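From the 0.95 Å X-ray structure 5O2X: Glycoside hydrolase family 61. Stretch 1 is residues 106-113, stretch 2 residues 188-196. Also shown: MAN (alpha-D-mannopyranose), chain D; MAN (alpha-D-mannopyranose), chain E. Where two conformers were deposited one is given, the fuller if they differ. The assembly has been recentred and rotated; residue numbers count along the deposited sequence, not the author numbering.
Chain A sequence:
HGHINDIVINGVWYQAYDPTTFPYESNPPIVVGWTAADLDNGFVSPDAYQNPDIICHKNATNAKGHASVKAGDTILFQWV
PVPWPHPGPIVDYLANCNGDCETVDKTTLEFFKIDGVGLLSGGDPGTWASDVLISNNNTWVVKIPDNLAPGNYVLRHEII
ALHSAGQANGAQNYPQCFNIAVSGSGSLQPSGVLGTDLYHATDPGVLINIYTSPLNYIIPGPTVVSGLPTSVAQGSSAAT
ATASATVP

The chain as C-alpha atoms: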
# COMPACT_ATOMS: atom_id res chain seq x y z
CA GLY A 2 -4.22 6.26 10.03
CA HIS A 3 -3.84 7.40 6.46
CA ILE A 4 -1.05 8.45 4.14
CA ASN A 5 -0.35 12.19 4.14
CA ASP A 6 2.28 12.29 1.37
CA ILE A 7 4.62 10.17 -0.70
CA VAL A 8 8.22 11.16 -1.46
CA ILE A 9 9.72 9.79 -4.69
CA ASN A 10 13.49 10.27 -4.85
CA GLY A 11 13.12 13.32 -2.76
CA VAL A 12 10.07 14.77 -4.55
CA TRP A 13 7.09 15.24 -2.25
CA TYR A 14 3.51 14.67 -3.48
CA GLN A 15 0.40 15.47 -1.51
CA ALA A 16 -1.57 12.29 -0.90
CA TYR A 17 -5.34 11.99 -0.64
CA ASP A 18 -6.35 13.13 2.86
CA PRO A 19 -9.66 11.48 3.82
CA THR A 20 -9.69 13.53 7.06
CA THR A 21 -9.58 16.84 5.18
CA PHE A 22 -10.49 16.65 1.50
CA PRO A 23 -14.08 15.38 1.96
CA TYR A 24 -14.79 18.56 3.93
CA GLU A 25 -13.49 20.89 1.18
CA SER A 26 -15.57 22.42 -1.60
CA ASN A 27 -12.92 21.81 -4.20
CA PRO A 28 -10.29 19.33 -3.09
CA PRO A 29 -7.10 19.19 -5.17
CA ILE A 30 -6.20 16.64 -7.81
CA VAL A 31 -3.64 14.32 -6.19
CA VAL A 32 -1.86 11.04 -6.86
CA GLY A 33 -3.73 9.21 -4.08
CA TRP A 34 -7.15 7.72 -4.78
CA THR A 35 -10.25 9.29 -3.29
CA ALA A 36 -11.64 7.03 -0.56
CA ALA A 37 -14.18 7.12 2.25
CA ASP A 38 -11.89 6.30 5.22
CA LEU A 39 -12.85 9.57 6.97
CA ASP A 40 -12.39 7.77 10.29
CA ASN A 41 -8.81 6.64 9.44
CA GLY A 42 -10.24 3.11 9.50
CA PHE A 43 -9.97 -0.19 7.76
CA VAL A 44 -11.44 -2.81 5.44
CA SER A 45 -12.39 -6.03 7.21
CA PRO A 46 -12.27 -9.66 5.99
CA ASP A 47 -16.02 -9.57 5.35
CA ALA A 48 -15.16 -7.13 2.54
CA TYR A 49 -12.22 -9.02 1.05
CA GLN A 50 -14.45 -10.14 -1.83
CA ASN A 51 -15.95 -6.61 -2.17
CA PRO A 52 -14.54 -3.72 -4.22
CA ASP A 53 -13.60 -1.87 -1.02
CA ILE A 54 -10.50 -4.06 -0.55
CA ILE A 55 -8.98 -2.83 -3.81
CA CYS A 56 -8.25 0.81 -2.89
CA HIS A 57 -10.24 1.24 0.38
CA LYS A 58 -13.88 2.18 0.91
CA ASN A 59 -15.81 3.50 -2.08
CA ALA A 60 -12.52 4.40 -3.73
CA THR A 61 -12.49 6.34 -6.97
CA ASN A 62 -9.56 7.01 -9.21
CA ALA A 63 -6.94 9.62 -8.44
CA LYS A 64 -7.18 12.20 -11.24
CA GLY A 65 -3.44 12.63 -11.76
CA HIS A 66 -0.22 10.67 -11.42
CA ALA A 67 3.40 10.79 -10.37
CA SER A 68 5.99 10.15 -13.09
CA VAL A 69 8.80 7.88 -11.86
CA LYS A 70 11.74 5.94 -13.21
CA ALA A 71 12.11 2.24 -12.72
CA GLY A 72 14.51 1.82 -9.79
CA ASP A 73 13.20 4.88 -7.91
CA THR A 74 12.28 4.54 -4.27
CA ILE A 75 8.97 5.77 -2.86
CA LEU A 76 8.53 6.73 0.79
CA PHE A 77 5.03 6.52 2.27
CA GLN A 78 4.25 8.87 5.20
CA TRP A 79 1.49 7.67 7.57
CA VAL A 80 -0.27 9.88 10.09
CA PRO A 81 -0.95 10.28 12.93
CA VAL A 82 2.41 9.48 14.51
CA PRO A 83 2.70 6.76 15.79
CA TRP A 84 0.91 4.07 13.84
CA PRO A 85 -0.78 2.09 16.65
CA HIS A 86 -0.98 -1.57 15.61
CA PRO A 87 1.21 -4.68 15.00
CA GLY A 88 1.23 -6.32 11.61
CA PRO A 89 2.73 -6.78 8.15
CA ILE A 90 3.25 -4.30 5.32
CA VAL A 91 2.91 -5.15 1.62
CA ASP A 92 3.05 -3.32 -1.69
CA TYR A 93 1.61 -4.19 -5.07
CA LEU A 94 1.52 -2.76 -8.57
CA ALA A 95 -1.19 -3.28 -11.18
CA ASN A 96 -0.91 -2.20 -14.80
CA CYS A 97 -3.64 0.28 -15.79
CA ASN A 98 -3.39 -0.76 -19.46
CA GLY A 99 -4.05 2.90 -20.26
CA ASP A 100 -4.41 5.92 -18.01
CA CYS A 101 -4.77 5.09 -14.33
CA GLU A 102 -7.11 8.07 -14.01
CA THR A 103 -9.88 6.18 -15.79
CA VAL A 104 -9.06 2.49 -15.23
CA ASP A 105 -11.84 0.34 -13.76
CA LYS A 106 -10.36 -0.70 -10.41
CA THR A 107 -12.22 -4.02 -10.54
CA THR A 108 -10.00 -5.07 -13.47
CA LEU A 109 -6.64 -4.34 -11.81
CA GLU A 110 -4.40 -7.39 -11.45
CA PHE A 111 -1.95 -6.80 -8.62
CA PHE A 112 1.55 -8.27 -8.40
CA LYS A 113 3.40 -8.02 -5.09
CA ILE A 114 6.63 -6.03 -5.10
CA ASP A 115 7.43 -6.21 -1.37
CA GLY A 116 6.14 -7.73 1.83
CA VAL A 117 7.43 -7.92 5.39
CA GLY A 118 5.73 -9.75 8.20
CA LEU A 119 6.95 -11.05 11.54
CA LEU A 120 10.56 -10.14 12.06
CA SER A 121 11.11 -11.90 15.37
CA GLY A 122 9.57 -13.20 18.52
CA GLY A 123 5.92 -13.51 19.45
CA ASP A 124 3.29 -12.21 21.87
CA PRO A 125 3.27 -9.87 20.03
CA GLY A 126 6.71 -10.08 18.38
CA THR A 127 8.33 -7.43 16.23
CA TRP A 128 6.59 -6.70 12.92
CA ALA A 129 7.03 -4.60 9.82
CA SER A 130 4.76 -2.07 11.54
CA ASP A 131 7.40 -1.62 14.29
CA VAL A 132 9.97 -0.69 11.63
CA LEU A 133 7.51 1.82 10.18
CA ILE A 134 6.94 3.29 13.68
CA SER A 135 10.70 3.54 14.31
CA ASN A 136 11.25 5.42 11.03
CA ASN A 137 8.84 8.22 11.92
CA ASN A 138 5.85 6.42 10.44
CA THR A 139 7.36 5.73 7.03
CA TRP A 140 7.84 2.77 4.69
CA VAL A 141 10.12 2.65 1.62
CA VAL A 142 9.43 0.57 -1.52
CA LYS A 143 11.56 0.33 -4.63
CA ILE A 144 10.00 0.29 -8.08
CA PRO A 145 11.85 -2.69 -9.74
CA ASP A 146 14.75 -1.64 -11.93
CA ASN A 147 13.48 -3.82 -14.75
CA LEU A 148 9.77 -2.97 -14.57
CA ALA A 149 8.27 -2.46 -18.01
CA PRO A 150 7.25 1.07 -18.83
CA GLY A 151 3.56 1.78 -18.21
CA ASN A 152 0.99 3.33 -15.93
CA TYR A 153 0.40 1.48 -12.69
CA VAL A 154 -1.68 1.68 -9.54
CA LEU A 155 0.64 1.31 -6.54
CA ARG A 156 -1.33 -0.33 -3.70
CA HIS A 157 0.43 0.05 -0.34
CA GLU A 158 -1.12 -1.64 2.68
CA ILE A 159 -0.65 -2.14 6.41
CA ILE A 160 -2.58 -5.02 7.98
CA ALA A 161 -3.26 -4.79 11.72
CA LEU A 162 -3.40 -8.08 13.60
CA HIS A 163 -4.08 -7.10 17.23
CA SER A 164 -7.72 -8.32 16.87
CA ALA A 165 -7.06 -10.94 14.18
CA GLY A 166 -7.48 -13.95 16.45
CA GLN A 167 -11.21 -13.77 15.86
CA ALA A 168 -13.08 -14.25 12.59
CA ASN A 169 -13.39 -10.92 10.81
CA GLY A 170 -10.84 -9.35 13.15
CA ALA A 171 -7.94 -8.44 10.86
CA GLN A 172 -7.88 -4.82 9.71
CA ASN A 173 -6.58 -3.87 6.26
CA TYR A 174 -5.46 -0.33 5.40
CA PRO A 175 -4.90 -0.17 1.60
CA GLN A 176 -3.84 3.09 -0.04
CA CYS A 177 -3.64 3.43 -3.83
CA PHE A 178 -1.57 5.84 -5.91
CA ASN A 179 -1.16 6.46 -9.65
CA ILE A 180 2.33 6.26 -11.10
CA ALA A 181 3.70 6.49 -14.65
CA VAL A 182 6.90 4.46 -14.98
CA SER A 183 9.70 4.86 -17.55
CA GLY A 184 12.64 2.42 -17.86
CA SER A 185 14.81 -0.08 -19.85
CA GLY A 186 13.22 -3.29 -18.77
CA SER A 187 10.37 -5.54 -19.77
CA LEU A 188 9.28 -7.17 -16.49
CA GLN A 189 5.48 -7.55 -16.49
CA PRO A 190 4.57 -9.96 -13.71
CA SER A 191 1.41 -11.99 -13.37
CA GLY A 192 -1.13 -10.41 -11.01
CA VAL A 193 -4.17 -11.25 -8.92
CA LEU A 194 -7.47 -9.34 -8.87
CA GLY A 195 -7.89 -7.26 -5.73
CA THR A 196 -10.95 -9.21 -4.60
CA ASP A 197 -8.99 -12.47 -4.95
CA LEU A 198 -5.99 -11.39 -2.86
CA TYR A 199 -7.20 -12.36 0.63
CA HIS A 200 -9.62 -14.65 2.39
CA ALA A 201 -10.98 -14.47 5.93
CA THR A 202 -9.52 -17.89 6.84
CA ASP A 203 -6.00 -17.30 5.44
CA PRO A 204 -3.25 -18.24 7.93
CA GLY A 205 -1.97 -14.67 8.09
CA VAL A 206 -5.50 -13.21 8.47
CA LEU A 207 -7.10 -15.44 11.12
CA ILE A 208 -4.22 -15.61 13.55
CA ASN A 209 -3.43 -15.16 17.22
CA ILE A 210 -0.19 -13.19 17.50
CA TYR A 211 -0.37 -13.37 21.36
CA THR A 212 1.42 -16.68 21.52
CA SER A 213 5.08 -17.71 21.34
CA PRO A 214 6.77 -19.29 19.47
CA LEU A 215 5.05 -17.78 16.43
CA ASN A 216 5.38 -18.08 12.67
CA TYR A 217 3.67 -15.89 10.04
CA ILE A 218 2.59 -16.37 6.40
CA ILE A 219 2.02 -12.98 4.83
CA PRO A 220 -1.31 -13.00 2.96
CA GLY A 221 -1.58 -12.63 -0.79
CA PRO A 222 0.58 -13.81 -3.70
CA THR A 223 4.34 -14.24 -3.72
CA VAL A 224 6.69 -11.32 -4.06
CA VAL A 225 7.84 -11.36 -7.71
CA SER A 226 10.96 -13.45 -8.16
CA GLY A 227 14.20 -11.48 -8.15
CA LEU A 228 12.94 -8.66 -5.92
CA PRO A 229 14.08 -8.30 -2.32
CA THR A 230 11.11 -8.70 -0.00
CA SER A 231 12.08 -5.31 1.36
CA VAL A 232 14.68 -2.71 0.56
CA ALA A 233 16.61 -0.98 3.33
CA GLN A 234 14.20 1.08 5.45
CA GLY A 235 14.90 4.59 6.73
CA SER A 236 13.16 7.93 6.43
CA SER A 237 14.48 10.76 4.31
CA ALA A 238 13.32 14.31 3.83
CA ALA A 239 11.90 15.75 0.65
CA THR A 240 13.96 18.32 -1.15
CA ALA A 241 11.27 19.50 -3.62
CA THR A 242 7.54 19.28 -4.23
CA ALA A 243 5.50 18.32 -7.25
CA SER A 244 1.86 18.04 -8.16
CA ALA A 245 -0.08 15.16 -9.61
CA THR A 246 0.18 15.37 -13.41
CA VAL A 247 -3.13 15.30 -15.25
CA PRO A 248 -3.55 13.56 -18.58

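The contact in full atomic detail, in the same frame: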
# COMPACT_ATOMS: atom_id res chain seq x y z
N LYS A 106 -11.15 -0.03 -11.45
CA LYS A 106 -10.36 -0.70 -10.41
C LYS A 106 -10.65 -2.16 -10.28
O LYS A 106 -9.80 -2.91 -9.77
CB LYS A 106 -10.58 -0.00 -9.05
CG LYS A 106 -11.97 -0.18 -8.45
CD LYS A 106 -12.12 0.59 -7.13
CE LYS A 106 -13.46 0.33 -6.49
NZ LYS A 106 -13.62 1.12 -5.23
N THR A 107 -11.86 -2.61 -10.68
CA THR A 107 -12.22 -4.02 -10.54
C THR A 107 -11.52 -4.94 -11.53
O THR A 107 -11.61 -6.16 -11.43
CB THR A 107 -13.74 -4.21 -10.66
OG1 THR A 107 -14.16 -3.97 -12.00
CG2 THR A 107 -14.50 -3.41 -9.68
N THR A 108 -10.76 -4.35 -12.46
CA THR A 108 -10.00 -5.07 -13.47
C THR A 108 -8.51 -5.15 -13.12
O THR A 108 -7.75 -5.85 -13.82
CB THR A 108 -10.14 -4.42 -14.88
OG1 THR A 108 -9.46 -3.18 -14.93
CG2 THR A 108 -11.59 -4.29 -15.29
N LEU A 109 -8.07 -4.43 -12.10
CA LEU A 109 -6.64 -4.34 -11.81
C LEU A 109 -6.14 -5.68 -11.29
O LEU A 109 -6.73 -6.29 -10.38
CB LEU A 109 -6.38 -3.25 -10.77
CG LEU A 109 -6.62 -1.82 -11.24
CD1 LEU A 109 -6.61 -0.88 -10.06
CD2 LEU A 109 -5.57 -1.41 -12.26
N GLU A 110 -5.00 -6.13 -11.85
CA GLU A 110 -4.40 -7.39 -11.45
C GLU A 110 -3.05 -7.08 -10.79
O GLU A 110 -2.06 -6.70 -11.44
CB GLU A 110 -4.27 -8.32 -12.64
CG GLU A 110 -5.64 -8.73 -13.18
CD GLU A 110 -5.58 -9.54 -14.43
OE1 GLU A 110 -4.48 -9.94 -14.85
OE2 GLU A 110 -6.66 -9.77 -15.02
N PHE A 111 -3.04 -7.23 -9.47
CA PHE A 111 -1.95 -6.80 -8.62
C PHE A 111 -0.87 -7.86 -8.50
O PHE A 111 -1.15 -9.02 -8.19
CB PHE A 111 -2.48 -6.49 -7.23
CG PHE A 111 -3.39 -5.31 -7.20
CD1 PHE A 111 -2.88 -4.02 -7.20
CD2 PHE A 111 -4.77 -5.47 -7.22
CE1 PHE A 111 -3.72 -2.90 -7.21
CE2 PHE A 111 -5.61 -4.36 -7.25
CZ PHE A 111 -5.09 -3.08 -7.23
N PHE A 112 0.39 -7.44 -8.71
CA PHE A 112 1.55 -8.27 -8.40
C PHE A 112 2.29 -7.63 -7.23
O PHE A 112 2.39 -6.41 -7.12
CB PHE A 112 2.45 -8.50 -9.63
CG PHE A 112 2.92 -7.25 -10.35
CD1 PHE A 112 2.16 -6.71 -11.40
CD2 PHE A 112 4.11 -6.64 -10.04
CE1 PHE A 112 2.59 -5.62 -12.08
CE2 PHE A 112 4.55 -5.54 -10.74
CZ PHE A 112 3.79 -5.02 -11.76
N LYS A 113 2.79 -8.49 -6.33
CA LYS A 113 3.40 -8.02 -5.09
C LYS A 113 4.86 -7.69 -5.29
O LYS A 113 5.65 -8.56 -5.73
CB LYS A 113 3.23 -9.10 -4.02
CG LYS A 113 3.68 -8.63 -2.64
CD LYS A 113 3.60 -9.70 -1.57
CE LYS A 113 2.18 -9.92 -1.07
NZ LYS A 113 2.12 -11.20 -0.28
N LEU A 188 9.95 -6.34 -17.50
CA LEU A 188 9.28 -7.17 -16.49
C LEU A 188 7.79 -6.79 -16.42
O LEU A 188 7.48 -5.61 -16.18
CB LEU A 188 9.95 -6.95 -15.15
CG LEU A 188 9.44 -7.72 -13.97
CD1 LEU A 188 9.81 -9.17 -14.14
CD2 LEU A 188 9.98 -7.18 -12.66
N GLN A 189 6.93 -7.77 -16.55
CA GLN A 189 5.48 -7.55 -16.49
C GLN A 189 4.84 -8.74 -15.79
O GLN A 189 4.35 -9.65 -16.42
CB GLN A 189 4.90 -7.27 -17.88
CG GLN A 189 3.47 -6.71 -17.84
CD GLN A 189 3.34 -5.37 -17.15
OE1 GLN A 189 2.67 -5.23 -16.14
NE2 GLN A 189 3.97 -4.36 -17.73
N PRO A 190 4.91 -8.76 -14.45
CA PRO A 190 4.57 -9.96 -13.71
C PRO A 190 3.07 -10.24 -13.69
O PRO A 190 2.24 -9.35 -13.78
CB PRO A 190 5.06 -9.64 -12.29
CG PRO A 190 6.09 -8.62 -12.48
CD PRO A 190 5.54 -7.76 -13.56
N SER A 191 2.76 -11.51 -13.52
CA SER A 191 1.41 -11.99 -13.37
C SER A 191 0.77 -11.50 -12.08
O SER A 191 1.39 -11.58 -11.02
CB SER A 191 1.45 -13.53 -13.35
OG SER A 191 0.19 -14.07 -13.16
N GLY A 192 -0.43 -10.95 -12.18
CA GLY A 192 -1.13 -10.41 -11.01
C GLY A 192 -2.40 -11.14 -10.64
O GLY A 192 -2.81 -12.09 -11.30
N VAL A 193 -2.98 -10.69 -9.52
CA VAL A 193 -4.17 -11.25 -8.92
C VAL A 193 -5.18 -10.12 -8.76
O VAL A 193 -4.84 -9.01 -8.27
CB VAL A 193 -3.82 -11.86 -7.53
CG1 VAL A 193 -5.07 -12.33 -6.80
CG2 VAL A 193 -2.83 -13.00 -7.70
N LEU A 194 -6.44 -10.34 -9.10
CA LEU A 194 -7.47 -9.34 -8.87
C LEU A 194 -7.52 -8.96 -7.39
O LEU A 194 -7.40 -9.82 -6.52
CB LEU A 194 -8.83 -9.85 -9.32
CG LEU A 194 -9.00 -10.04 -10.84
CD1 LEU A 194 -10.26 -10.84 -11.11
CD2 LEU A 194 -9.09 -8.71 -11.54
N GLY A 195 -7.79 -7.69 -7.12
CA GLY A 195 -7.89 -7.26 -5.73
C GLY A 195 -8.82 -8.07 -4.87
O GLY A 195 -8.45 -8.40 -3.73
N THR A 196 -9.99 -8.45 -5.40
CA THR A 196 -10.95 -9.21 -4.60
C THR A 196 -10.62 -10.71 -4.49
O THR A 196 -11.37 -11.43 -3.83
CB THR A 196 -12.38 -9.01 -5.12
OG1 THR A 196 -12.44 -9.48 -6.48
CG2 THR A 196 -12.81 -7.59 -5.01
C1 MAN D . 0.26 -15.52 -12.92
C2 MAN D . -1.08 -15.98 -13.47
C3 MAN D . -2.20 -15.38 -12.64
C4 MAN D . -1.98 -15.67 -11.15
C5 MAN D . -0.60 -15.23 -10.69
C6 MAN D . -0.40 -15.66 -9.24
O2 MAN D . -1.20 -17.41 -13.41
O3 MAN D . -3.46 -15.90 -13.11
O4 MAN D . -2.97 -14.95 -10.40
O5 MAN D . 0.42 -15.81 -11.52
O6 MAN D . 0.76 -15.10 -8.66
C1 MAN E . -13.34 -10.57 -6.60
C2 MAN E . -13.17 -11.18 -7.96
C3 MAN E . -13.64 -10.14 -9.01
C4 MAN E . -15.03 -9.57 -8.72
C5 MAN E . -15.13 -9.12 -7.28
C6 MAN E . -16.54 -8.76 -6.84
O2 MAN E . -14.00 -12.33 -8.06
O3 MAN E . -13.59 -10.68 -10.35
O4 MAN E . -15.27 -8.41 -9.54
O5 MAN E . -14.67 -10.15 -6.37
O6 MAN E . -16.58 -8.01 -5.68
O HOH W 1 -8.80 -5.43 -8.86
O HOH W 2 -1.76 -10.50 -14.62

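The firmest link between the two stretches is a reciprocal pair of backbone hydrogen bonds between Phe111 and Val193. Phe111 N donates to Val193 O at 2.8 Å with an N-H...O angle of 159°, and Val193 N donates to Phe111 O, also at 2.8 Å, with an angle of 153°. Two short, nearly straight bonds between the same two residues are the signature of an antiparallel hydrogen-bonded pair, here with the CA atoms of Phe111 and Val193 5.0 Å apart. Phe111 N and Val193 N lie 3.5 Å apart, but both are donors, so that approach follows from the pairing and adds no bond.

Beyond this pair the bonding turns to water and CH donors. Water 1 donates to Lys106 O (2.9 Å) and Leu109 O (2.7 Å) and accepts from Gly195 N (3.0 Å). It thus bridges a gap in which Leu109 O and Gly195 N stand 3.7 Å apart, too far for a direct bond. Water 2 similarly joins the carboxylate to the backbone, donating to Glu110 OE1 and accepting from Gly192 N, each at 2.8 Å. Leu194 CA approaches Leu109 O at 3.5 Å with an angle of 171° at the hydrogen, a well-aligned CA-H...O contact; Glu110 CA to Val193 O, at 3.6 Å and 138°, is more bent.

Gly192 allows the backbones to close up. Its CA comes within 3.1 Å of Phe111 O, and an ideally placed CB would lie 2.3 Å from Glu110 O and 2.9 Å from Phe111 N, both clashes. The absence of a side chain is therefore a steric condition of this approach.

The clearest side-chain contact is Pro190 against Phe112. Pro190 CD sits 3.7 Å from the centroid of the Phe112 ring and only 11° off its normal, a CH-pi arrangement in which polarised C-H bonds of the proline meet the aromatic face. Pro190 CG is 3.7 Å from Phe112 CD2, extending the apolar contact. Phe111 presents its ring edge instead, with CD2 3.7 Å from Gly195 N. On the side of the sheet bearing Glu110 and Leu194, Leu194 CD2 packs 3.8 Å from Glu110 CG, using the aliphatic part of the acid, and reaches 3.6 Å from Thr107 O.

Two residues of the second stretch carry mannose: Ser191 OG and Thr196 OG1 are bonded to C1 of separate sugars at 1.5 and 1.4 Å. The chain D mannose also donates from O4 to Gly192 O at 3.0 Å.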